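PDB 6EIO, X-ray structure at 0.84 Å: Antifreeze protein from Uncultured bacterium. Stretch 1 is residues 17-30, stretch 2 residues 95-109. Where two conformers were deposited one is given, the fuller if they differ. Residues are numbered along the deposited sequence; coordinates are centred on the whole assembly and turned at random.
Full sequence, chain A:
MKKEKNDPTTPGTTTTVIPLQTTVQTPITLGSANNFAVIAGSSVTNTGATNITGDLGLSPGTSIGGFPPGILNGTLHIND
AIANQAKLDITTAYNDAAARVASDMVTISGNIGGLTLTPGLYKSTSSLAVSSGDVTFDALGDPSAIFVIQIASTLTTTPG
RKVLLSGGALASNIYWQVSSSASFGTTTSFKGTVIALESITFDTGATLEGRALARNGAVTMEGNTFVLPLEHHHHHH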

ATOM      1  N   VAL A  17      -9.320 -21.904   3.711  1.00 19.54           N
ATOM      2  CA  VAL A  17     -10.155 -21.888   2.517  1.00 13.64           C
ATOM      3  C   VAL A  17     -10.900 -20.554   2.443  1.00 11.69           C
ATOM      4  O   VAL A  17     -11.680 -20.218   3.341  1.00 16.57           O
ATOM      5  CB  VAL A  17     -11.127 -23.075   2.486  1.00 14.35           C
ATOM      6  CG1 VAL A  17     -11.944 -23.031   1.243  1.00 14.53           C
ATOM      7  CG2 VAL A  17     -10.369 -24.409   2.583  1.00 19.59           C
ATOM      8  N   ILE A  18     -10.693 -19.826   1.353  1.00 12.83           N
ATOM      9  CA  ILE A  18     -11.219 -18.470   1.162  1.00 10.24           C
ATOM     10  C   ILE A  18     -12.526 -18.544   0.371  1.00  9.47           C
ATOM     11  O   ILE A  18     -12.493 -18.950  -0.802  1.00 10.38           O
ATOM     12  CB  ILE A  18     -10.193 -17.606   0.399  1.00 10.60           C
ATOM     13  CG1 ILE A  18      -8.849 -17.546   1.139  1.00 15.94           C
ATOM     14  CG2 ILE A  18     -10.740 -16.210   0.119  1.00 14.07           C
ATOM     15  CD1 ILE A  18      -8.909 -16.828   2.461  1.00 19.38           C
ATOM     16  N   PRO A  19     -13.684 -18.153   0.939  1.00  9.45           N
ATOM     17  CA  PRO A  19     -14.929 -18.186   0.160  1.00 10.18           C
ATOM     18  C   PRO A  19     -14.969 -17.022  -0.822  1.00  7.83           C
ATOM     19  O   PRO A  19     -14.142 -16.110  -0.786  1.00  9.27           O
ATOM     20  CB  PRO A  19     -16.031 -18.069   1.217  1.00 11.06           C
ATOM     21  CG  PRO A  19     -15.409 -17.243   2.275  1.00 13.94           C
ATOM     22  CD  PRO A  19     -13.930 -17.643   2.303  1.00 12.80           C
ATOM     23  N   LEU A  20     -15.947 -17.076  -1.725  1.00  7.91           N
ATOM     24  CA  LEU A  20     -16.129 -16.055  -2.746  1.00  6.95           C
ATOM     25  C   LEU A  20     -17.230 -15.095  -2.312  1.00  6.98           C
ATOM     26  O   LEU A  20     -18.388 -15.489  -2.143  1.00  8.42           O
ATOM     27  CB  LEU A  20     -16.455 -16.692  -4.089  1.00  7.42           C
ATOM     28  CG  LEU A  20     -16.521 -15.722  -5.261  1.00  7.43           C
ATOM     29  CD1 LEU A  20     -15.253 -14.867  -5.391  1.00  9.16           C
ATOM     30  CD2 LEU A  20     -16.758 -16.523  -6.534  1.00  9.19           C
ATOM     31  N   GLN A  21     -16.862 -13.832  -2.131  1.00  6.79           N
ATOM     32  CA  GLN A  21     -17.778 -12.805  -1.670  1.00  6.66           C
ATOM     33  C   GLN A  21     -18.683 -12.315  -2.794  1.00  6.92           C
ATOM     34  O   GLN A  21     -18.325 -12.326  -3.972  1.00  7.98           O
ATOM     35  CB  GLN A  21     -16.982 -11.629  -1.088  1.00  7.04           C
ATOM     36  CG  GLN A  21     -16.192 -12.037   0.142  1.00  6.51           C
ATOM     37  CD  GLN A  21     -15.358 -10.909   0.709  1.00  6.42           C
ATOM     38  OE1 GLN A  21     -15.832  -9.782   0.835  1.00  6.93           O
ATOM     39  NE2 GLN A  21     -14.127 -11.217   1.089  1.00  6.79           N
ATOM     40  N   THR A  22     -19.879 -11.861  -2.398  1.00  9.07           N
ATOM     41  CA  THR A  22     -20.780 -11.216  -3.341  0.51  8.56           C
ATOM     42  C   THR A  22     -20.800  -9.706  -3.205  1.00  8.38           C
ATOM     43  O   THR A  22     -21.017  -9.020  -4.206  1.00 10.80           O
ATOM     44  CB  THR A  22     -22.219 -11.726  -3.191  0.51  9.39           C
ATOM     45  OG1 THR A  22     -22.661 -11.517  -1.843  0.51  9.40           O
ATOM     46  CG2 THR A  22     -22.321 -13.187  -3.581  0.51 13.95           C
ATOM     47  N   THR A  23     -20.565  -9.155  -2.018  1.00  7.70           N
ATOM     48  CA  THR A  23     -20.591  -7.704  -1.886  1.00  7.89           C
ATOM     49  C   THR A  23     -19.479  -7.094  -2.731  1.00  8.05           C
ATOM     50  O   THR A  23     -18.323  -7.517  -2.655  1.00  8.39           O
ATOM     51  CB  THR A  23     -20.408  -7.305  -0.425  1.00  9.15           C
ATOM     52  OG1 THR A  23     -21.472  -7.871   0.339  1.00  9.76           O
ATOM     53  CG2 THR A  23     -20.398  -5.795  -0.265  1.00 11.69           C
ATOM     54  N   VAL A  24     -19.831  -6.089  -3.517  1.00  8.73           N
ATOM     55  CA  VAL A  24     -18.896  -5.389  -4.381  1.00  8.87           C
ATOM     56  C   VAL A  24     -18.364  -4.182  -3.609  1.00  8.93           C
ATOM     57  O   VAL A  24     -19.116  -3.260  -3.310  1.00 11.41           O
ATOM     58  CB  VAL A  24     -19.593  -4.959  -5.679  1.00 10.46           C
ATOM     59  CG1 VAL A  24     -18.674  -4.126  -6.563  1.00 13.62           C
ATOM     60  CG2 VAL A  24     -20.106  -6.165  -6.436  1.00 11.67           C
ATOM     61  N   GLN A  25     -17.071  -4.181  -3.286  1.00  8.26           N
ATOM     62  CA  GLN A  25     -16.468  -3.013  -2.673  1.00  7.99           C
ATOM     63  C   GLN A  25     -16.301  -1.916  -3.712  1.00  8.25           C
ATOM     64  O   GLN A  25     -15.890  -2.177  -4.847  1.00  9.39           O
ATOM     65  CB  GLN A  25     -15.083  -3.350  -2.114  1.00  8.63           C
ATOM     66  CG  GLN A  25     -15.138  -4.220  -0.882  1.00  9.90           C
ATOM     67  CD  GLN A  25     -15.943  -3.589   0.222  1.00  9.23           C
ATOM     68  OE1 GLN A  25     -15.722  -2.439   0.580  1.00 11.25           O
ATOM     69  NE2 GLN A  25     -16.907  -4.331   0.751  1.00 10.05           N
ATOM     70  N   THR A  26     -16.632  -0.691  -3.315  1.00  8.68           N
ATOM     71  CA  THR A  26     -16.331   0.469  -4.130  1.00  8.70           C
ATOM     72  C   THR A  26     -14.849   0.815  -3.979  1.00  7.79           C
ATOM     73  O   THR A  26     -14.201   0.450  -2.989  1.00  7.79           O
ATOM     74  CB  THR A  26     -17.169   1.670  -3.689  1.00 10.26           C
ATOM     75  OG1 THR A  26     -16.853   1.974  -2.331  1.00 11.28           O
ATOM     76  CG2 THR A  26     -18.664   1.395  -3.834  1.00 15.13           C
ATOM     77  N   PRO A  27     -14.285   1.545  -4.936  1.00  7.88           N
ATOM     78  CA  PRO A  27     -12.928   2.045  -4.743  1.00  7.92           C
ATOM     79  C   PRO A  27     -12.864   2.921  -3.502  1.00  7.47           C
ATOM     80  O   PRO A  27     -13.864   3.477  -3.042  1.00  8.33           O
ATOM     81  CB  PRO A  27     -12.661   2.855  -6.022  1.00  9.93           C
ATOM     82  CG  PRO A  27     -13.640   2.324  -7.023  1.00 12.92           C
ATOM     83  CD  PRO A  27     -14.851   1.967  -6.225  1.00 11.23           C
ATOM     84  N   ILE A  28     -11.663   3.030  -2.951  1.00  7.47           N
ATOM     85  CA  ILE A  28     -11.386   3.945  -1.847  1.00  7.09           C
ATOM     86  C   ILE A  28     -10.810   5.226  -2.442  1.00  6.73           C
ATOM     87  O   ILE A  28      -9.698   5.226  -2.984  1.00  8.04           O
ATOM     88  CB  ILE A  28     -10.430   3.329  -0.826  1.00  7.94           C
ATOM     89  CG1 ILE A  28     -11.113   2.127  -0.187  1.00 10.37           C
ATOM     90  CG2 ILE A  28     -10.021   4.362   0.239  1.00  8.76           C
ATOM     91  CD1 ILE A  28     -10.199   1.296   0.648  1.00 15.71           C
ATOM     92  N   THR A  29     -11.552   6.322  -2.349  1.00  6.88           N
ATOM     93  CA  THR A  29     -11.086   7.611  -2.846  0.57  6.59           C
ATOM     94  C   THR A  29      -9.833   8.029  -2.087  1.00  6.07           C
ATOM     95  O   THR A  29      -9.874   8.114  -0.854  1.00  6.56           O
ATOM     96  CB  THR A  29     -12.206   8.631  -2.591  0.57  8.26           C
ATOM     97  OG1 THR A  29     -13.334   8.311  -3.403  0.57  9.92           O
ATOM     98  CG2 THR A  29     -11.757  10.034  -2.929  0.57  9.41           C
ATOM     99  N   LEU A  30      -8.755   8.325  -2.809  1.00  6.24           N
ATOM    100  CA  LEU A  30      -7.513   8.815  -2.229  1.00  6.00           C
ATOM    101  C   LEU A  30      -7.362  10.319  -2.369  1.00  5.99           C
ATOM    102  O   LEU A  30      -6.406  10.893  -1.832  1.00  6.62           O
ATOM    103  CB  LEU A  30      -6.307   8.125  -2.881  1.00  6.60           C
ATOM    104  CG  LEU A  30      -6.309   6.603  -2.777  1.00  7.25           C
ATOM    105  CD1 LEU A  30      -5.105   6.050  -3.533  1.00  8.85           C
ATOM    106  CD2 LEU A  30      -6.325   6.095  -1.339  1.00  8.20           C
ATOM    107  N   ASN A  95      -9.751   6.083   7.185  1.00  6.02           N
ATOM    108  CA  ASN A  95     -10.964   5.896   7.972  1.00  6.59           C
ATOM    109  C   ASN A  95     -12.038   5.185   7.154  1.00  6.72           C
ATOM    110  O   ASN A  95     -12.774   4.341   7.690  1.00  7.85           O
ATOM    111  CB  ASN A  95     -11.473   7.243   8.484  1.00  7.05           C
ATOM    112  CG  ASN A  95     -10.600   7.873   9.554  1.00  7.92           C
ATOM    113  OD1 ASN A  95     -10.625   9.117   9.727  1.00 10.41           O
ATOM    114  ND2 ASN A  95      -9.874   7.076  10.294  1.00  8.65           N
ATOM    115  N   ASP A  96     -12.154   5.514   5.865  1.00  6.71           N
ATOM    116  CA  ASP A  96     -13.086   4.825   4.974  1.00  7.09           C
ATOM    117  C   ASP A  96     -12.765   3.337   4.939  1.00  7.03           C
ATOM    118  O   ASP A  96     -13.615   2.480   5.207  1.00  8.54           O
ATOM    119  CB  ASP A  96     -12.958   5.493   3.584  1.00  7.29           C
ATOM    120  CG  ASP A  96     -13.760   4.834   2.474  1.00  8.35           C
ATOM    121  OD1 ASP A  96     -14.656   4.030   2.758  1.00 11.53           O
ATOM    122  OD2 ASP A  96     -13.447   5.119   1.297  1.00  9.61           O
ATOM    123  N   ALA A  97     -11.511   3.020   4.649  1.00  6.53           N
ATOM    124  CA  ALA A  97     -11.085   1.627   4.577  1.00  6.42           C
ATOM    125  C   ALA A  97     -11.374   0.893   5.875  1.00  6.64           C
ATOM    126  O   ALA A  97     -11.887  -0.228   5.854  1.00  7.96           O
ATOM    127  CB  ALA A  97      -9.592   1.568   4.251  1.00  6.85           C
ATOM    128  N   ALA A  98     -11.037   1.507   7.014  1.00  6.55           N
ATOM    129  CA  ALA A  98     -11.162   0.834   8.303  1.00  7.35           C
ATOM    130  C   ALA A  98     -12.615   0.629   8.712  1.00  7.96           C
ATOM    131  O   ALA A  98     -12.909  -0.279   9.499  1.00  9.63           O
ATOM    132  CB  ALA A  98     -10.436   1.642   9.376  1.00  8.80           C
ATOM    133  N   ALA A  99     -13.528   1.470   8.235  1.00  8.45           N
ATOM    134  CA  ALA A  99     -14.918   1.411   8.655  1.00 10.37           C
ATOM    135  C   ALA A  99     -15.749   0.455   7.828  1.00  9.91           C
ATOM    136  O   ALA A  99     -16.878   0.144   8.221  1.00 12.30           O
ATOM    137  CB  ALA A  99     -15.552   2.799   8.568  1.00 13.61           C
ATOM    138  N   ARG A 100     -15.249  -0.022   6.699  1.00  9.32           N
ATOM    139  CA  ARG A 100     -16.084  -0.852   5.849  1.00  9.39           C
ATOM    140  C   ARG A 100     -16.465  -2.145   6.549  1.00  8.33           C
ATOM    141  O   ARG A 100     -15.652  -2.753   7.244  1.00  7.91           O
ATOM    142  CB  ARG A 100     -15.382  -1.138   4.543  1.00 11.26           C
ATOM    143  CG  ARG A 100     -15.273   0.136   3.788  1.00 14.36           C
ATOM    144  CD  ARG A 100     -14.649  -0.047   2.483  1.00 14.46           C
ATOM    145  NE  ARG A 100     -14.639   1.219   1.760  1.00 11.54           N
ATOM    146  CZ  ARG A 100     -14.664   1.300   0.439  1.00  9.00           C
ATOM    147  NH1 ARG A 100     -14.704   0.193  -0.291  1.00 10.18           N
ATOM    148  NH2 ARG A 100     -14.596   2.484  -0.164  1.00  8.53           N
ATOM    149  N   VAL A 101     -17.716  -2.556   6.351  1.00  9.01           N
ATOM    150  CA  VAL A 101     -18.225  -3.821   6.859  1.00  9.16           C
ATOM    151  C   VAL A 101     -19.116  -4.447   5.797  1.00  8.77           C
ATOM    152  O   VAL A 101     -19.738  -3.746   5.001  1.00  9.87           O
ATOM    153  CB  VAL A 101     -19.025  -3.661   8.175  1.00 11.93           C
ATOM    154  CG1 VAL A 101     -18.120  -3.254   9.324  1.00 14.87           C
ATOM    155  CG2 VAL A 101     -20.162  -2.655   8.006  1.00 17.90           C
ATOM    156  N   ALA A 102     -19.196  -5.773   5.805  1.00  8.89           N
ATOM    157  CA  ALA A 102     -20.117  -6.490   4.947  1.00 10.24           C
ATOM    158  C   ALA A 102     -20.408  -7.831   5.586  1.00  9.05           C
ATOM    159  O   ALA A 102     -19.539  -8.439   6.208  1.00  9.41           O
ATOM    160  CB  ALA A 102     -19.514  -6.725   3.564  1.00 12.80           C
ATOM    161  N   SER A 103     -21.638  -8.312   5.394  1.00 10.75           N
ATOM    162  CA  SER A 103     -22.046  -9.566   6.026  1.00 12.57           C
ATOM    163  C   SER A 103     -21.200 -10.743   5.558  1.00  9.93           C
ATOM    164  O   SER A 103     -21.054 -11.733   6.288  1.00 12.99           O
ATOM    165  CB  SER A 103     -23.521  -9.849   5.741  1.00 15.62           C
ATOM    166  OG  SER A 103     -23.770  -9.955   4.351  1.00 20.59           O
ATOM    167  N   ASP A 104     -20.661 -10.662   4.344  1.00  9.18           N
ATOM    168  CA  ASP A 104     -19.865 -11.723   3.745  1.00  8.67           C
ATOM    169  C   ASP A 104     -18.360 -11.432   3.772  1.00  7.68           C
ATOM    170  O   ASP A 104     -17.594 -12.120   3.092  1.00  8.42           O
ATOM    171  CB  ASP A 104     -20.349 -12.014   2.321  1.00  9.06           C
ATOM    172  CG  ASP A 104     -20.322 -10.777   1.404  1.00  9.03           C
ATOM    173  OD1 ASP A 104     -20.422  -9.644   1.899  1.00 10.00           O
ATOM    174  OD2 ASP A 104     -20.201 -10.937   0.175  1.00 13.35           O
ATOM    175  N   MET A 105     -17.910 -10.458   4.560  1.00  7.71           N
ATOM    176  CA  MET A 105     -16.480 -10.215   4.634  0.51  7.36           C
ATOM    177  C   MET A 105     -15.772 -11.422   5.240  1.00  7.14           C
ATOM    178  O   MET A 105     -16.361 -12.233   5.963  1.00  8.69           O
ATOM    179  CB  MET A 105     -16.189  -8.965   5.445  0.51  7.94           C
ATOM    180  CG  MET A 105     -16.294  -9.172   6.915  0.51  8.31           C
ATOM    181  SD  MET A 105     -15.843  -7.664   7.762  0.51  9.60           S
ATOM    182  CE  MET A 105     -17.265  -6.728   7.745  0.51  9.40           C
ATOM    183  N   VAL A 106     -14.485 -11.532   4.938  1.00  6.96           N
ATOM    184  CA  VAL A 106     -13.701 -12.700   5.293  1.00  6.70           C
ATOM    185  C   VAL A 106     -12.606 -12.320   6.274  1.00  6.83           C
ATOM    186  O   VAL A 106     -11.846 -11.380   6.027  1.00  8.00           O
ATOM    187  CB  VAL A 106     -13.152 -13.362   4.020  1.00  7.84           C
ATOM    188  CG1 VAL A 106     -12.142 -14.449   4.329  1.00  9.87           C
ATOM    189  CG2 VAL A 106     -14.310 -13.934   3.215  1.00 11.41           C
ATOM    190  N   THR A 107     -12.492 -13.086   7.346  1.00  7.75           N
ATOM    191  CA  THR A 107     -11.387 -12.929   8.277  1.00  9.46           C
ATOM    192  C   THR A 107     -10.191 -13.762   7.821  1.00 10.85           C
ATOM    193  O   THR A 107     -10.315 -14.933   7.457  1.00 12.96           O
ATOM    194  CB  THR A 107     -11.813 -13.296   9.687  1.00 14.68           C
ATOM    195  OG1 THR A 107     -12.280 -14.641   9.693  1.00 24.98           O
ATOM    196  CG2 THR A 107     -12.906 -12.378  10.135  1.00 18.20           C
ATOM    197  N   ILE A 108      -9.033 -13.117   7.802  1.00 10.03           N
ATOM    198  CA  ILE A 108      -7.742 -13.732   7.496  1.00  9.42           C
ATOM    199  C   ILE A 108      -6.763 -13.117   8.476  1.00  8.19           C
ATOM    200  O   ILE A 108      -6.891 -11.939   8.797  1.00 12.18           O
ATOM    201  CB  ILE A 108      -7.214 -13.449   6.037  1.00 10.56           C
ATOM    202  CG1 ILE A 108      -7.120 -11.938   5.747  1.00 11.38           C
ATOM    203  CG2 ILE A 108      -8.039 -14.177   4.976  1.00 13.76           C
ATOM    204  CD1 ILE A 108      -6.494 -11.586   4.389  1.00 15.89           C
ATOM    205  N   SER A 109      -5.707 -13.835   8.835  1.00  8.19           N
ATOM    206  CA  SER A 109      -4.665 -13.236   9.664  1.00  7.59           C
ATOM    207  C   SER A 109      -3.396 -14.049   9.505  1.00  7.06           C
ATOM    208  O   SER A 109      -3.396 -15.148   8.953  1.00  8.40           O
ATOM    209  CB  SER A 109      -5.070 -13.134  11.128  1.00 11.68           C
ATOM    210  OG  SER A 109      -5.177 -14.435  11.665  1.00 15.67           O
TER
HETATM  211  O   HOH W   1     -17.733  -8.494   1.834  1.00 14.67           O
HETATM  212  O   HOH W   2     -18.774  -2.896   2.496  1.00 20.64           O
HETATM  213  O   HOH W   3     -14.240   6.054  -1.158  1.00 10.05           O
HETATM  214  O   HOH W   4     -11.957   7.529   1.052  1.00  8.75           O

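Apolar packing here is local, split between two small clusters. At one, Val106 points toward stretch 1 and takes the ring of Pro19, CG to Val106 CG2 at 3.6 Å; Ile18 starts sideways, but its m, m rotamer carries CD1 to 3.8 Å from Ile108 CG2. At the other, Ile28 CD1 rests 3.7 Å from Ala97 CB, and Ile28 CG1 lies over one face of the Arg100 guanidinium, 3.5 Å from NH2.

With Ile28 CG1 over one face, the guanidinium meets its acceptors at the edge, near its plane. Arg100 NH1 bonds Gln25 OE1 at 3.0 Å and Thr26 O at 2.8 Å, while Arg100 NH2 reaches Pro27 O at 3.1 Å. One cation thus gathers two backbone carbonyls and a side-chain amide oxygen from a segment with no regular strand. Arg100 is also bonded within its own stretch: Asp96, four residues earlier, forms a salt bridge, Arg100 NE to Asp96 OD1 at 3.0 Å.

Asp104 plays the converse part, accepting where Arg100 donates. Held in the Ala102–Met105 type I turn, its OD2 receives Thr22 N and Thr23 N, each at 2.8 Å, the second nearly straight at 172°, and its OD1 receives Thr23 OG1 at 2.6 Å.

Water finishes the edge: water 2 joins Gln25 NE2 to Val101 O, and water 3 links Asp96 OD2 with Thr29 N and Pro27 O.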